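Local coordinates for envelope glycoprotein (Bourbon virus, PDB 5ZKX), which probably drives fusion of the viral and host membranes during entry, as a trimeric gp64-like (class III) fusion protein, here in its postfusion form, at residues 233-238 with 242-247; 25-30 with 403-408; 249-252 with 257-260; 253-258 with 411-416. All blocks are in the same frame, centred on the assembly; numbering follows the deposited sequence.

Interaction 1: 233-238 with 242-247; sequences KFHCKD and FFEFPS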
loop_
_atom_site.group_PDB
_atom_site.type_symbol
_atom_site.label_atom_id
_atom_site.label_comp_id
_atom_site.label_asym_id
_atom_site.label_seq_id
_atom_site.Cartn_x
_atom_site.Cartn_y
_atom_site.Cartn_z
ATOM N N LYS A 233 8.578 -25.423 0.008
ATOM C CA LYS A 233 8.212 -24.045 -0.297
ATOM C C LYS A 233 9.188 -23.486 -1.320
ATOM O O LYS A 233 10.404 -23.626 -1.161
ATOM C CB LYS A 233 8.214 -23.174 0.965
ATOM C CG LYS A 233 7.215 -23.601 2.033
ATOM C CD LYS A 233 5.825 -23.042 1.758
ATOM C CE LYS A 233 4.871 -23.355 2.902
ATOM N NZ LYS A 233 3.545 -22.698 2.720
ATOM N N PHE A 234 8.656 -22.863 -2.370
ATOM C CA PHE A 234 9.461 -22.200 -3.388
ATOM C C PHE A 234 9.076 -20.729 -3.425
ATOM O O PHE A 234 7.903 -20.397 -3.620
ATOM C CB PHE A 234 9.259 -22.838 -4.765
ATOM C CG PHE A 234 9.634 -24.293 -4.829
ATOM C CD1 PHE A 234 10.892 -24.681 -5.256
ATOM C CD2 PHE A 234 8.718 -25.276 -4.481
ATOM C CE1 PHE A 234 11.235 -26.021 -5.324
ATOM C CE2 PHE A 234 9.057 -26.618 -4.548
ATOM C CZ PHE A 234 10.316 -26.989 -4.971
ATOM N N HIS A 235 10.061 -19.852 -3.240
ATOM C CA HIS A 235 9.861 -18.408 -3.280
ATOM C C HIS A 235 10.605 -17.875 -4.496
ATOM O O HIS A 235 11.839 -17.849 -4.514
ATOM C CB HIS A 235 10.347 -17.755 -1.988
ATOM C CG HIS A 235 9.726 -18.338 -0.757
ATOM N ND1 HIS A 235 8.461 -18.000 -0.331
ATOM C CD2 HIS A 235 10.190 -19.252 0.130
ATOM C CE1 HIS A 235 8.173 -18.673 0.768
ATOM N NE2 HIS A 235 9.205 -19.439 1.070
ATOM N N CYS A 236 9.856 -17.452 -5.506
ATOM C CA CYS A 236 10.411 -17.207 -6.826
ATOM C C CYS A 236 10.380 -15.726 -7.177
ATOM O O CYS A 236 9.864 -14.885 -6.438
ATOM C CB CYS A 236 9.655 -18.021 -7.880
ATOM S SG CYS A 236 9.792 -19.800 -7.633
ATOM N N LYS A 237 10.959 -15.429 -8.336
ATOM C CA LYS A 237 11.051 -14.078 -8.857
ATOM C C LYS A 237 11.052 -14.157 -10.376
ATOM O O LYS A 237 11.640 -15.074 -10.955
ATOM C CB LYS A 237 12.314 -13.375 -8.344
ATOM C CG LYS A 237 12.737 -12.151 -9.135
ATOM C CD LYS A 237 13.926 -11.468 -8.483
ATOM C CE LYS A 237 14.871 -10.873 -9.511
ATOM N NZ LYS A 237 14.161 -10.354 -10.711
ATOM N N ASP A 238 10.365 -13.213 -11.015
ATOM C CA ASP A 238 10.400 -13.105 -12.471
ATOM C C ASP A 238 10.289 -11.622 -12.810
ATOM O O ASP A 238 9.184 -11.068 -12.822
ATOM C CB ASP A 238 9.287 -13.909 -13.124
ATOM C CG ASP A 238 9.282 -13.765 -14.631
ATOM O OD1 ASP A 238 10.353 -13.494 -15.207
ATOM O OD2 ASP A 238 8.206 -13.912 -15.243
ATOM N N PHE A 242 7.002 -11.323 -7.903
ATOM C CA PHE A 242 7.492 -12.160 -6.817
ATOM C C PHE A 242 6.329 -12.961 -6.263
ATOM O O PHE A 242 5.280 -12.393 -5.944
ATOM C CB PHE A 242 8.137 -11.316 -5.716
ATOM C CG PHE A 242 9.263 -10.457 -6.203
ATOM C CD1 PHE A 242 9.010 -9.239 -6.811
ATOM C CD2 PHE A 242 10.574 -10.873 -6.064
ATOM C CE1 PHE A 242 10.040 -8.451 -7.265
ATOM C CE2 PHE A 242 11.606 -10.084 -6.509
ATOM C CZ PHE A 242 11.337 -8.874 -7.119
ATOM N N PHE A 243 6.517 -14.273 -6.143
ATOM C CA PHE A 243 5.395 -15.153 -5.859
ATOM C C PHE A 243 5.903 -16.470 -5.299
ATOM O O PHE A 243 7.025 -16.895 -5.585
ATOM C CB PHE A 243 4.559 -15.410 -7.118
ATOM C CG PHE A 243 5.363 -15.906 -8.289
ATOM C CD1 PHE A 243 6.037 -15.018 -9.114
ATOM C CD2 PHE A 243 5.442 -17.257 -8.570
ATOM C CE1 PHE A 243 6.780 -15.472 -10.185
ATOM C CE2 PHE A 243 6.181 -17.715 -9.645
ATOM C CZ PHE A 243 6.849 -16.820 -10.450
ATOM N N GLU A 244 5.051 -17.108 -4.506
ATOM C CA GLU A 244 5.305 -18.439 -3.974
ATOM C C GLU A 244 4.869 -19.474 -5.007
ATOM O O GLU A 244 3.684 -19.555 -5.347
ATOM C CB GLU A 244 4.549 -18.624 -2.661
ATOM C CG GLU A 244 5.093 -19.678 -1.736
ATOM C CD GLU A 244 4.375 -19.676 -0.403
ATOM O OE1 GLU A 244 4.358 -18.620 0.264
ATOM O OE2 GLU A 244 3.812 -20.726 -0.029
ATOM N N PHE A 245 5.820 -20.251 -5.513
ATOM C CA PHE A 245 5.492 -21.259 -6.517
ATOM C C PHE A 245 4.845 -22.468 -5.847
ATOM O O PHE A 245 5.415 -23.026 -4.905
ATOM C CB PHE A 245 6.736 -21.681 -7.288
ATOM C CG PHE A 245 6.442 -22.226 -8.654
ATOM C CD1 PHE A 245 5.656 -21.516 -9.541
ATOM C CD2 PHE A 245 6.952 -23.448 -9.050
ATOM C CE1 PHE A 245 5.382 -22.013 -10.797
ATOM C CE2 PHE A 245 6.681 -23.952 -10.309
ATOM C CZ PHE A 245 5.895 -23.232 -11.182
ATOM N N PRO A 246 3.677 -22.911 -6.317
ATOM C CA PRO A 246 2.876 -23.868 -5.542
ATOM C C PRO A 246 3.362 -25.304 -5.626
ATOM O O PRO A 246 4.417 -25.598 -6.196
ATOM C CB PRO A 246 1.486 -23.726 -6.168
ATOM C CG PRO A 246 1.780 -23.419 -7.596
ATOM C CD PRO A 246 3.029 -22.561 -7.592
ATOM N N SER A 247 2.568 -26.205 -5.046
ATOM C CA SER A 247 2.927 -27.618 -4.997
ATOM C C SER A 247 2.996 -28.229 -6.392
ATOM O O SER A 247 3.994 -28.859 -6.759
ATOM C CB SER A 247 1.912 -28.368 -4.132
ATOM O OG SER A 247 0.591 -27.942 -4.429
HETATM O O HOH W 1 3.050 -20.070 2.552
#

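Interaction 2: 25-30 with 403-408; sequences VSRLQI and TLWLPQ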
loop_
_atom_site.group_PDB
_atom_site.type_symbol
_atom_site.label_atom_id
_atom_site.label_comp_id
_atom_site.label_asym_id
_atom_site.label_seq_id
_atom_site.Cartn_x
_atom_site.Cartn_y
_atom_site.Cartn_z
ATOM N N VAL A 25 17.745 -24.257 2.367
ATOM C CA VAL A 25 17.520 -23.270 1.316
ATOM C C VAL A 25 18.544 -23.468 0.209
ATOM O O VAL A 25 19.754 -23.368 0.439
ATOM C CB VAL A 25 17.565 -21.837 1.853
ATOM C CG1 VAL A 25 17.461 -20.860 0.682
ATOM C CG2 VAL A 25 16.423 -21.622 2.832
ATOM N N SER A 26 18.055 -23.731 -0.997
ATOM C CA SER A 26 18.879 -23.826 -2.186
ATOM C C SER A 26 18.379 -22.835 -3.228
ATOM O O SER A 26 17.251 -22.342 -3.156
ATOM C CB SER A 26 18.866 -25.248 -2.760
ATOM O OG SER A 26 17.546 -25.666 -3.062
ATOM N N ARG A 27 19.235 -22.543 -4.201
ATOM C CA ARG A 27 18.886 -21.656 -5.301
ATOM C C ARG A 27 18.591 -22.499 -6.533
ATOM O O ARG A 27 19.435 -23.293 -6.961
ATOM C CB ARG A 27 20.008 -20.661 -5.582
ATOM C CG ARG A 27 19.514 -19.269 -5.909
ATOM C CD ARG A 27 20.672 -18.323 -6.147
ATOM N NE ARG A 27 21.883 -18.751 -5.454
ATOM C CZ ARG A 27 23.064 -18.914 -6.042
ATOM N NH1 ARG A 27 24.114 -19.304 -5.331
ATOM N NH2 ARG A 27 23.196 -18.686 -7.344
ATOM N N LEU A 28 17.400 -22.329 -7.095
ATOM C CA LEU A 28 16.954 -23.118 -8.231
ATOM C C LEU A 28 16.640 -22.211 -9.410
ATOM O O LEU A 28 16.145 -21.094 -9.236
ATOM C CB LEU A 28 15.715 -23.943 -7.876
ATOM C CG LEU A 28 15.934 -25.242 -7.104
ATOM C CD1 LEU A 28 14.644 -25.665 -6.436
ATOM C CD2 LEU A 28 16.448 -26.337 -8.028
ATOM N N GLN A 29 16.942 -22.697 -10.606
ATOM C CA GLN A 29 16.469 -22.106 -11.853
ATOM C C GLN A 29 15.390 -23.050 -12.367
ATOM O O GLN A 29 15.693 -24.131 -12.883
ATOM C CB GLN A 29 17.603 -21.934 -12.858
ATOM C CG GLN A 29 18.668 -20.951 -12.428
ATOM C CD GLN A 29 18.309 -19.521 -12.768
ATOM O OE1 GLN A 29 17.363 -19.266 -13.513
ATOM N NE2 GLN A 29 19.065 -18.575 -12.221
ATOM N N ILE A 30 14.134 -22.651 -12.207
ATOM C CA ILE A 30 13.001 -23.515 -12.518
ATOM C C ILE A 30 12.527 -23.223 -13.936
ATOM O O ILE A 30 12.177 -22.085 -14.266
ATOM C CB ILE A 30 11.870 -23.329 -11.498
ATOM C CG1 ILE A 30 12.348 -23.767 -10.111
ATOM C CG2 ILE A 30 10.640 -24.117 -11.918
ATOM C CD1 ILE A 30 11.251 -23.840 -9.076
ATOM N N THR A 403 33.065 -18.020 -4.759
ATOM C CA THR A 403 32.623 -16.633 -4.736
ATOM C C THR A 403 31.362 -16.495 -3.894
ATOM O O THR A 403 30.480 -17.357 -3.916
ATOM C CB THR A 403 32.377 -16.122 -6.154
ATOM O OG1 THR A 403 31.606 -17.082 -6.885
ATOM C CG2 THR A 403 33.699 -15.899 -6.867
ATOM N N LEU A 404 31.288 -15.402 -3.141
ATOM C CA LEU A 404 30.218 -15.214 -2.174
ATOM C C LEU A 404 28.927 -14.804 -2.872
ATOM O O LEU A 404 28.906 -13.849 -3.653
ATOM C CB LEU A 404 30.622 -14.162 -1.142
ATOM C CG LEU A 404 29.590 -13.813 -0.073
ATOM C CD1 LEU A 404 29.241 -15.047 0.744
ATOM C CD2 LEU A 404 30.098 -12.692 0.817
ATOM N N TRP A 405 27.854 -15.534 -2.586
ATOM C CA TRP A 405 26.533 -15.174 -3.082
ATOM C C TRP A 405 26.072 -13.874 -2.434
ATOM O O TRP A 405 25.980 -13.786 -1.206
ATOM C CB TRP A 405 25.540 -16.295 -2.785
ATOM C CG TRP A 405 24.117 -15.890 -2.993
ATOM C CD1 TRP A 405 23.163 -15.713 -2.033
ATOM C CD2 TRP A 405 23.486 -15.605 -4.245
ATOM N NE1 TRP A 405 21.976 -15.338 -2.611
ATOM C CE2 TRP A 405 22.147 -15.264 -3.969
ATOM C CE3 TRP A 405 23.922 -15.606 -5.574
ATOM C CZ2 TRP A 405 21.242 -14.927 -4.973
ATOM C CZ3 TRP A 405 23.022 -15.271 -6.569
ATOM C CH2 TRP A 405 21.698 -14.936 -6.264
ATOM N N LEU A 406 25.777 -12.869 -3.255
ATOM C CA LEU A 406 25.301 -11.590 -2.754
ATOM C C LEU A 406 23.853 -11.374 -3.161
ATOM O O LEU A 406 23.529 -11.499 -4.350
ATOM C CB LEU A 406 26.163 -10.442 -3.288
ATOM C CG LEU A 406 27.627 -10.402 -2.851
ATOM C CD1 LEU A 406 28.355 -9.271 -3.553
ATOM C CD2 LEU A 406 27.735 -10.257 -1.343
ATOM N N PRO A 407 22.962 -11.070 -2.218
ATOM C CA PRO A 407 21.574 -10.743 -2.583
ATOM C C PRO A 407 21.527 -9.587 -3.569
ATOM O O PRO A 407 22.055 -8.505 -3.311
ATOM C CB PRO A 407 20.936 -10.368 -1.240
ATOM C CG PRO A 407 21.767 -11.065 -0.218
ATOM C CD PRO A 407 23.165 -11.097 -0.760
ATOM N N GLN A 408 20.898 -9.829 -4.712
ATOM C CA GLN A 408 20.810 -8.807 -5.738
ATOM C C GLN A 408 19.697 -7.816 -5.409
ATOM O O GLN A 408 18.884 -8.024 -4.505
ATOM C CB GLN A 408 20.585 -9.447 -7.105
ATOM C CG GLN A 408 21.433 -10.689 -7.332
ATOM C CD GLN A 408 21.679 -10.972 -8.801
ATOM O OE1 GLN A 408 21.410 -12.072 -9.291
ATOM N NE2 GLN A 408 22.194 -9.976 -9.514
#

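Interaction 3: 249-252 with 257-260; sequences GFIC and CYKN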
loop_
_atom_site.group_PDB
_atom_site.type_symbol
_atom_site.label_atom_id
_atom_site.label_comp_id
_atom_site.label_asym_id
_atom_site.label_seq_id
_atom_site.Cartn_x
_atom_site.Cartn_y
_atom_site.Cartn_z
ATOM N N GLY A 249 3.291 -26.981 -9.339
ATOM C CA GLY A 249 4.022 -26.300 -10.388
ATOM C C GLY A 249 3.132 -25.657 -11.433
ATOM O O GLY A 249 3.373 -25.792 -12.637
ATOM N N PHE A 250 2.091 -24.965 -10.981
ATOM C CA PHE A 250 1.186 -24.249 -11.875
ATOM C C PHE A 250 0.512 -23.154 -11.067
ATOM O O PHE A 250 -0.210 -23.451 -10.111
ATOM C CB PHE A 250 0.151 -25.198 -12.484
ATOM C CG PHE A 250 -0.569 -24.634 -13.679
ATOM C CD1 PHE A 250 -1.658 -25.296 -14.219
ATOM C CD2 PHE A 250 -0.157 -23.450 -14.265
ATOM C CE1 PHE A 250 -2.329 -24.788 -15.317
ATOM C CE2 PHE A 250 -0.821 -22.932 -15.367
ATOM C CZ PHE A 250 -1.910 -23.605 -15.893
ATOM N N ILE A 251 0.755 -21.897 -11.434
ATOM C CA ILE A 251 0.176 -20.762 -10.725
ATOM C C ILE A 251 -0.107 -19.661 -11.735
ATOM O O ILE A 251 0.624 -19.489 -12.716
ATOM C CB ILE A 251 1.098 -20.261 -9.585
ATOM C CG1 ILE A 251 0.392 -19.193 -8.746
ATOM C CG2 ILE A 251 2.422 -19.738 -10.140
ATOM C CD1 ILE A 251 1.252 -18.597 -7.654
ATOM N N CYS A 252 -1.190 -18.922 -11.501
ATOM C CA CYS A 252 -1.574 -17.798 -12.345
ATOM C C CYS A 252 -1.594 -16.530 -11.507
ATOM O O CYS A 252 -2.295 -16.461 -10.492
ATOM C CB CYS A 252 -2.940 -18.030 -12.993
ATOM S SG CYS A 252 -2.901 -19.045 -14.481
ATOM N N CYS A 257 0.832 -16.433 -16.124
ATOM C CA CYS A 257 0.735 -17.758 -15.529
ATOM C C CYS A 257 2.055 -18.490 -15.719
ATOM O O CYS A 257 2.703 -18.362 -16.764
ATOM C CB CYS A 257 -0.407 -18.566 -16.147
ATOM S SG CYS A 257 -2.036 -17.852 -15.878
ATOM N N TYR A 258 2.455 -19.249 -14.700
ATOM C CA TYR A 258 3.710 -19.990 -14.703
ATOM C C TYR A 258 3.409 -21.467 -14.514
ATOM O O TYR A 258 2.925 -21.873 -13.453
ATOM C CB TYR A 258 4.646 -19.494 -13.600
ATOM C CG TYR A 258 5.006 -18.032 -13.710
ATOM C CD1 TYR A 258 4.291 -17.066 -13.015
ATOM C CD2 TYR A 258 6.063 -17.620 -14.506
ATOM C CE1 TYR A 258 4.618 -15.728 -13.113
ATOM C CE2 TYR A 258 6.398 -16.287 -14.609
ATOM C CZ TYR A 258 5.673 -15.344 -13.911
ATOM O OH TYR A 258 6.005 -14.014 -14.011
ATOM N N LYS A 259 3.697 -22.268 -15.534
ATOM C CA LYS A 259 3.496 -23.706 -15.466
ATOM C C LYS A 259 4.839 -24.408 -15.566
ATOM O O LYS A 259 5.608 -24.168 -16.502
ATOM C CB LYS A 259 2.564 -24.206 -16.570
ATOM C CG LYS A 259 2.044 -25.612 -16.309
ATOM C CD LYS A 259 1.124 -26.079 -17.412
ATOM C CE LYS A 259 0.202 -27.175 -16.920
ATOM N NZ LYS A 259 -0.359 -27.972 -18.043
ATOM N N ASN A 260 5.113 -25.267 -14.598
ATOM C CA ASN A 260 6.324 -26.065 -14.617
ATOM C C ASN A 260 6.186 -27.167 -15.656
ATOM O O ASN A 260 5.292 -28.014 -15.551
ATOM C CB ASN A 260 6.572 -26.657 -13.232
ATOM C CG ASN A 260 7.950 -27.257 -13.089
ATOM O OD1 ASN A 260 8.865 -26.929 -13.839
ATOM N ND2 ASN A 260 8.106 -28.150 -12.121
#

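Interaction 4: 253-258 with 411-416; sequences LPDACY and AAKVEG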
loop_
_atom_site.group_PDB
_atom_site.type_symbol
_atom_site.label_atom_id
_atom_site.label_comp_id
_atom_site.label_asym_id
_atom_site.label_seq_id
_atom_site.Cartn_x
_atom_site.Cartn_y
_atom_site.Cartn_z
ATOM N N LEU A 253 -0.819 -15.544 -11.928
ATOM C CA LEU A 253 -0.896 -14.187 -11.409
ATOM C C LEU A 253 -1.803 -13.356 -12.304
ATOM O O LEU A 253 -2.224 -13.808 -13.372
ATOM C CB LEU A 253 0.507 -13.589 -11.331
ATOM C CG LEU A 253 1.556 -14.358 -10.527
ATOM C CD1 LEU A 253 2.868 -13.588 -10.494
ATOM C CD2 LEU A 253 1.057 -14.637 -9.123
ATOM N N PRO A 254 -2.155 -12.135 -11.884
ATOM C CA PRO A 254 -2.955 -11.269 -12.766
ATOM C C PRO A 254 -2.442 -11.182 -14.195
ATOM O O PRO A 254 -3.210 -11.395 -15.139
ATOM C CB PRO A 254 -2.882 -9.917 -12.052
ATOM C CG PRO A 254 -2.813 -10.276 -10.616
ATOM C CD PRO A 254 -2.056 -11.576 -10.523
ATOM N N ASP A 255 -1.154 -10.895 -14.378
ATOM C CA ASP A 255 -0.605 -10.612 -15.696
ATOM C C ASP A 255 0.054 -11.813 -16.359
ATOM O O ASP A 255 0.362 -11.740 -17.554
ATOM C CB ASP A 255 0.414 -9.470 -15.608
ATOM C CG ASP A 255 1.508 -9.747 -14.597
ATOM O OD1 ASP A 255 1.307 -10.619 -13.731
ATOM O OD2 ASP A 255 2.572 -9.099 -14.668
ATOM N N ALA A 256 0.279 -12.907 -15.633
ATOM C CA ALA A 256 1.003 -14.030 -16.212
ATOM C C ALA A 256 0.715 -15.303 -15.429
ATOM O O ALA A 256 0.399 -15.262 -14.238
ATOM C CB ALA A 256 2.512 -13.763 -16.246
ATOM N N CYS A 257 0.832 -16.433 -16.124
ATOM C CA CYS A 257 0.735 -17.758 -15.529
ATOM C C CYS A 257 2.055 -18.490 -15.719
ATOM O O CYS A 257 2.703 -18.362 -16.764
ATOM C CB CYS A 257 -0.407 -18.566 -16.147
ATOM S SG CYS A 257 -2.036 -17.852 -15.878
ATOM N N TYR A 258 2.455 -19.249 -14.700
ATOM C CA TYR A 258 3.710 -19.990 -14.703
ATOM C C TYR A 258 3.409 -21.467 -14.514
ATOM O O TYR A 258 2.925 -21.873 -13.453
ATOM C CB TYR A 258 4.646 -19.494 -13.600
ATOM C CG TYR A 258 5.006 -18.032 -13.710
ATOM C CD1 TYR A 258 4.291 -17.066 -13.015
ATOM C CD2 TYR A 258 6.063 -17.620 -14.506
ATOM C CE1 TYR A 258 4.618 -15.728 -13.113
ATOM C CE2 TYR A 258 6.398 -16.287 -14.609
ATOM C CZ TYR A 258 5.673 -15.344 -13.911
ATOM O OH TYR A 258 6.005 -14.014 -14.011
ATOM N N ALA A 411 12.968 -4.930 -6.998
ATOM C CA ALA A 411 11.958 -3.874 -7.037
ATOM C C ALA A 411 10.636 -4.481 -7.481
ATOM O O ALA A 411 10.488 -4.872 -8.643
ATOM C CB ALA A 411 12.377 -2.738 -7.969
ATOM N N ALA A 412 9.675 -4.545 -6.566
ATOM C CA ALA A 412 8.384 -5.148 -6.858
ATOM C C ALA A 412 7.527 -4.227 -7.719
ATOM O O ALA A 412 7.673 -3.003 -7.698
ATOM C CB ALA A 412 7.646 -5.481 -5.562
ATOM N N LYS A 413 6.615 -4.835 -8.474
ATOM C CA LYS A 413 5.734 -4.095 -9.368
ATOM C C LYS A 413 4.536 -3.537 -8.606
ATOM O O LYS A 413 3.868 -4.264 -7.865
ATOM C CB LYS A 413 5.263 -5.001 -10.502
ATOM C CG LYS A 413 4.345 -4.326 -11.500
ATOM C CD LYS A 413 3.563 -5.356 -12.283
ATOM C CE LYS A 413 4.491 -6.366 -12.924
ATOM N NZ LYS A 413 3.738 -7.401 -13.679
ATOM N N VAL A 414 4.259 -2.247 -8.800
ATOM C CA VAL A 414 3.140 -1.559 -8.161
ATOM C C VAL A 414 2.258 -0.980 -9.257
ATOM O O VAL A 414 2.708 -0.130 -10.032
ATOM C CB VAL A 414 3.614 -0.452 -7.204
ATOM C CG1 VAL A 414 2.427 0.284 -6.618
ATOM C CG2 VAL A 414 4.476 -1.030 -6.092
ATOM N N GLU A 415 0.998 -1.417 -9.307
ATOM C CA GLU A 415 0.094 -1.023 -10.380
ATOM C C GLU A 415 -1.182 -0.330 -9.920
ATOM O O GLU A 415 -1.821 0.334 -10.742
ATOM C CB GLU A 415 -0.298 -2.245 -11.229
ATOM C CG GLU A 415 0.747 -2.657 -12.250
ATOM C CD GLU A 415 0.207 -3.634 -13.282
ATOM O OE1 GLU A 415 -0.851 -4.252 -13.031
ATOM O OE2 GLU A 415 0.837 -3.779 -14.350
ATOM N N GLY A 416 -1.576 -0.466 -8.661
ATOM C CA GLY A 416 -2.781 0.190 -8.187
ATOM C C GLY A 416 -4.013 -0.686 -8.291
ATOM O O GLY A 416 -3.942 -1.903 -8.490
#

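Interaction 1: 233-238 with 242-247
C236 sets its CB over one face of the F243 ring, displaced toward the rim, with C236 CB 4.2 Å from the ring centroid. F243 CG stands between its own backbone N and carbonyl carbon (chi1 53°), which brings the ring back beneath the neighbouring strand, where D238 CB meets it at the edge. C236 SG, joined in a disulfide to C208 of strand 200-210, lies 3.6 Å from F245 CB and oblique to both the F243 and F245 rings, a sulfur-aromatic contact with each. The backbones of this antiparallel hairpin are tied beside these groups: C236 N donates to F243 O at 2.9 Å, a nearly straight bond, while the return bond from F243 N to C236 O is weak. F245 N reaches F234 O at 2.8 Å, but the N-H approaches at 141°.

E244 works on the other face, with H235. Its chain runs extended along the imidazole, the carboxylate plane turned well away from the ring plane, and E244 OE1 comes to 3.8 Å from H235 CE1. E244 OE2 forms a long salt bridge of 3.4 Å with K233 NZ. One water closes the gap, accepting from K233 NZ at 2.7 Å and donating to E244 OE2 at 2.8 Å. V295 and H292 of the second subunit pack on H235 and E244. The hairpin therefore has one face of sulfur and aromatic carbon and another bearing a hydrated ion pair; H235 ND1 is buried without a partner in the model, and the nearby carboxylate may favour a protonated imidazole.

Interaction 2: 25-30 with 403-408
R27 spreads its guanidinium flat over the six-membered ring of W405, the two planes only 6° apart. R27 CZ hovers 3.4 Å above W405 CE3, and that carbon sits under the centre of the guanidinium. Measured to the ring centroid, R27 CZ is 3.8 Å away, a cation-pi stack over the face. The overlap starts earlier in the side chain: R27 CD lies over the CZ2-CH2 side of the ring, 3.5 Å from W405 CH2, so that a CH-pi contact accompanies the charged one. R27 NE then passes above the indole, and the two amino groups diverge beyond it, R27 NH2 to 3.5 Å from W405 CZ3 and R27 NH1 toward W405 CE3 and CD2. A nearly eclipsed turn at chi3 (-26°) lays CD and the planar group down together on the same ring. On its side, the indole is carried out from the loop with CG anti to the backbone N (chi1 168°).

The attraction comes from the positive charge over the pi cloud and from flat surfaces meeting broadly; no hydrogen bond joins the two segments, and R27 NE, buried here, has no partner in the model. W405 NE1 makes a weak hydrogen bond to S300 OG of the second subunit.

The contact clips the extended 403-408 chain to strand 26-36, where R27 also packs on F209 of strand 200-210. Helix 284-329 of the second subunit lies beside the stack, with S304 on W405 and E299 on V25; that of the third subunit puts L305 on L406 and P407.

Interaction 3: 249-252 with 257-260
K259 reaches across the face of the F250 ring, starting with K259 CB at 3.6 Å from F250 CD2. K259 CG comes next, over the face but offset toward the rim, 3.9 Å from the ring centroid in a CH-pi contact. K259 CD follows within 4.2 Å of F250 CZ, and K259 CE settles 3.8 Å from F250 CD1, the same distance it keeps from CE1. At the tip, K259 NZ hydrogen-bonds to N266 O, and its pull on the pi cloud is at most weak. The lysine leaves its backbone with CG trans to N (chi1 -165°) and stays extended, which keeps its methylenes on the ring all the way across. F250 also points the edge of its ring, in plane, at Y258 O.

On the same face, two pairs further along this antiparallel hairpin, C252 SG and C257 SG are joined by a disulfide of 2.0 Å, its chi3 109°. Between the F250-K259 and C252-C257 pairs, I251 and Y258 form the hydrogen-bonded pair, gripped both ways: I251 N gives to Y258 O, and Y258 N gives to I251 O at 2.7 Å. N260 N adds a nearly straight bond to G249 O, also 2.7 Å. The other face carries I251 CG2 beside Y258 CB. A covalent bond, three backbone hydrogen bonds and lysine methylenes laid on a phenyl face hold the short hairpin together; no salt bridge joins its strands.

Interaction 4: 253-258 with 411-416
D255 and K413 reach for each other from opposite directions and form the single direct contact between these segments. The first segment starts at L253, whose N donates to A256 O at 2.6 Å, while the reverse bond from A256 N to L253 O is weak. P254 and D255 fill the two corner positions, with backbone angles close to those of a type I turn. D255 CG sits between its backbone N and carbonyl carbon (chi1 55°), which aims the carboxylate out of the turn and at the lysine. D255 OD2 and K413 NZ are placed as a salt bridge, but too close together in the model, so its detail is doubtful. The K413 chain runs straight out from its backbone and bends at chi3 (-54°) to bring NZ there. K413 NZ also hydrogen-bonds N241 OD1, so it probably bridges the turns of both hairpins. After the turn the chain runs on through A256 to C257, which is closed to C252 by the disulfide, and Y258 hydrogen-bonds D238 through its OH. D286 of the second subunit accepts the N-H groups of both E415 and G416. Together this is a two-residue beta-hairpin loop, apparently linked by one salt bridge of doubtful geometry to an extended C-terminal chain lying against neighbouring subunits' helices, consistent with the trimer-of-hairpins design of postfusion class III proteins.

In the fold
Interactions 1 and 3 are successive hairpins, their centres 10 Å apart, in one seven-strand sheet; strands 234-238 and 241-245 make one flank, and 250-252 and 256-260 lie beyond strands 200-210 and 26-36. They join through D238 and Y258, and through P246 against I251. Interactions 2 and 4, 22 Å apart, bring the late segments 403-408 and 411-416 to strand 26-36 and to the turn before strand 256-260, and cross along the chain. L28 and I30 of interaction 2 pack on F234, and A412 of interaction 4 on F242. The late chain runs alongside its own sheet and the long helices of both neighbouring subunits, consistent with the refolded postfusion trimer.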